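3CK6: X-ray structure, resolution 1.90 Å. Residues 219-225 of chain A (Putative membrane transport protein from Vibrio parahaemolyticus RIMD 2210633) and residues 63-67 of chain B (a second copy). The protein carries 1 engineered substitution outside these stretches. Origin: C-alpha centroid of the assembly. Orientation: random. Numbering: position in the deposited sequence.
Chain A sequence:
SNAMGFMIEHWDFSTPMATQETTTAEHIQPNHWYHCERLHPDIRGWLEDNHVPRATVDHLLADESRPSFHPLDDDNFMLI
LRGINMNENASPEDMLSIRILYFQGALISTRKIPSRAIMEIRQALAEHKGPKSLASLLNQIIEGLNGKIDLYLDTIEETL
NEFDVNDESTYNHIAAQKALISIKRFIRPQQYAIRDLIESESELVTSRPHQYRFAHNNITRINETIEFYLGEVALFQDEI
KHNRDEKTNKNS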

# COMPACT_ATOMS: atom_id res chain seq x y z
N ILE A 219 4.38 -14.40 -14.41
CA ILE A 219 4.38 -14.58 -12.95
C ILE A 219 3.39 -13.62 -12.27
O ILE A 219 2.69 -14.03 -11.33
CB ILE A 219 5.79 -14.58 -12.30
CG1 ILE A 219 5.71 -15.05 -10.82
CG2 ILE A 219 6.45 -13.20 -12.33
CD1 ILE A 219 5.23 -16.53 -10.67
N THR A 220 3.30 -12.39 -12.78
CA THR A 220 2.30 -11.43 -12.28
C THR A 220 0.89 -12.00 -12.51
O THR A 220 0.04 -11.98 -11.60
CB THR A 220 2.45 -10.05 -12.94
OG1 THR A 220 3.80 -9.55 -12.73
CG2 THR A 220 1.42 -9.03 -12.32
N ARG A 221 0.64 -12.52 -13.72
CA ARG A 221 -0.64 -13.16 -14.05
C ARG A 221 -1.00 -14.28 -13.08
O ARG A 221 -2.12 -14.35 -12.59
CB ARG A 221 -0.64 -13.71 -15.49
CG ARG A 221 -1.94 -14.45 -15.85
CD ARG A 221 -1.93 -14.96 -17.30
NE ARG A 221 -0.67 -15.65 -17.61
CZ ARG A 221 -0.34 -16.86 -17.15
NH1 ARG A 221 0.83 -17.39 -17.50
NH2 ARG A 221 -1.17 -17.55 -16.37
N ILE A 222 -0.04 -15.17 -12.84
CA ILE A 222 -0.24 -16.25 -11.89
C ILE A 222 -0.72 -15.74 -10.51
O ILE A 222 -1.67 -16.26 -9.93
CB ILE A 222 1.04 -17.10 -11.78
CG1 ILE A 222 1.16 -18.01 -13.04
CG2 ILE A 222 1.02 -17.94 -10.49
CD1 ILE A 222 2.54 -18.61 -13.28
N ASN A 223 -0.05 -14.71 -10.00
CA ASN A 223 -0.43 -14.10 -8.74
C ASN A 223 -1.84 -13.55 -8.78
O ASN A 223 -2.60 -13.73 -7.83
CB ASN A 223 0.56 -13.02 -8.31
CG ASN A 223 1.75 -13.59 -7.56
OD1 ASN A 223 1.61 -14.06 -6.42
ND2 ASN A 223 2.90 -13.59 -8.20
N GLU A 224 -2.18 -12.87 -9.88
CA GLU A 224 -3.53 -12.30 -10.04
C GLU A 224 -4.59 -13.40 -10.11
O GLU A 224 -5.68 -13.29 -9.53
CB GLU A 224 -3.56 -11.39 -11.28
CG GLU A 224 -2.90 -10.05 -11.01
CD GLU A 224 -2.65 -9.22 -12.26
OE1 GLU A 224 -2.92 -9.70 -13.41
OE2 GLU A 224 -2.17 -8.07 -12.08
N THR A 225 -4.24 -14.49 -10.79
CA THR A 225 -5.13 -15.63 -10.88
C THR A 225 -5.37 -16.28 -9.50
O THR A 225 -6.50 -16.66 -9.18
CB THR A 225 -4.62 -16.66 -11.90
OG1 THR A 225 -4.69 -16.09 -13.21
CG2 THR A 225 -5.50 -17.94 -11.86
N ASP B 63 -1.83 -19.18 -24.76
CA ASP B 63 -3.18 -19.51 -24.29
C ASP B 63 -3.61 -18.50 -23.22
O ASP B 63 -4.70 -17.91 -23.31
CB ASP B 63 -3.27 -20.94 -23.72
CG ASP B 63 -4.71 -21.34 -23.29
OD1 ASP B 63 -5.69 -20.72 -23.78
OD2 ASP B 63 -4.86 -22.27 -22.46
N GLU B 64 -2.75 -18.29 -22.24
CA GLU B 64 -3.07 -17.47 -21.07
C GLU B 64 -2.51 -16.08 -21.24
O GLU B 64 -1.43 -15.92 -21.81
CB GLU B 64 -2.48 -18.10 -19.80
CG GLU B 64 -2.74 -19.61 -19.59
CD GLU B 64 -4.20 -19.95 -19.22
OE1 GLU B 64 -4.62 -21.11 -19.43
OE2 GLU B 64 -4.92 -19.06 -18.72
N SER B 65 -3.23 -15.08 -20.74
CA SER B 65 -2.74 -13.69 -20.78
C SER B 65 -3.40 -12.84 -19.71
O SER B 65 -4.43 -13.22 -19.12
CB SER B 65 -3.05 -13.04 -22.13
OG SER B 65 -4.43 -13.15 -22.42
N ARG B 66 -2.80 -11.67 -19.49
CA ARG B 66 -3.41 -10.61 -18.69
C ARG B 66 -3.25 -9.28 -19.44
O ARG B 66 -2.29 -9.10 -20.20
CB ARG B 66 -2.73 -10.55 -17.31
CG ARG B 66 -1.27 -10.07 -17.40
CD ARG B 66 -0.61 -10.01 -16.04
NE ARG B 66 -1.04 -8.87 -15.23
CZ ARG B 66 -0.41 -7.70 -15.18
NH1 ARG B 66 0.68 -7.48 -15.91
NH2 ARG B 66 -0.88 -6.74 -14.38
N PRO B 67 -4.20 -8.34 -19.22
CA PRO B 67 -3.98 -7.01 -19.79
C PRO B 67 -2.63 -6.47 -19.33
O PRO B 67 -2.25 -6.63 -18.17
CB PRO B 67 -5.13 -6.18 -19.22
CG PRO B 67 -6.21 -7.23 -19.00
CD PRO B 67 -5.48 -8.42 -18.49

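Chain B crosses this face of the chain A helix as an extended, irregular segment, and the two stretches bury 284 Å² between them. Asp B63 stays clear of the helix: the nearest approach of its side chain is 8.3 Å, from CB of Asp B63 to NH1 of Arg A221. Contact begins at Glu B64, whose CA-to-CB bond points toward the helix while the end of the side chain leads away. It is therefore the aliphatic base that meets chain A, with CB lying over one face of the Arg A221 guanidinium, 3.6 Å from CZ of that arginine. The carboxylate does not join this packing, so the pair rests on van der Waals contact.

Ser B65 contributes backbone. Its CB is directed away from the helix, and its carbonyl carbon C sits 3.5 Å from CD of Arg A221. The arginine thus lies along the chain B backbone, with chi1 and chi2 both t carrying its side chain outward before chi3 turns to p.

Arg B66 makes the polar contact. Its CD packs against the helix, 3.6 Å from N and 3.7 Å from CB of Arg A221, and the guanidinium continues to Glu A224. There NE donates to OE1 of Glu A224 at 2.7 Å with an N-H...O angle of 157°, while NH2 of Arg B66 donates to OE2 of Glu A224 at 3.0 Å and a more bent 136°. Two donors meeting two carboxylate oxygens make a bidentate salt bridge, and OE1 lies near the guanidinium plane, as in-plane N-H groups require. One face of the same group is covered by Thr A220, whose CG2 is 3.6 Å from CZ of Arg B66.

Pro B67 ends the segment with its CB sideways to the helix and with CD of Pro B67 still 5.8 Å from OE1 of Glu A224, beyond contact.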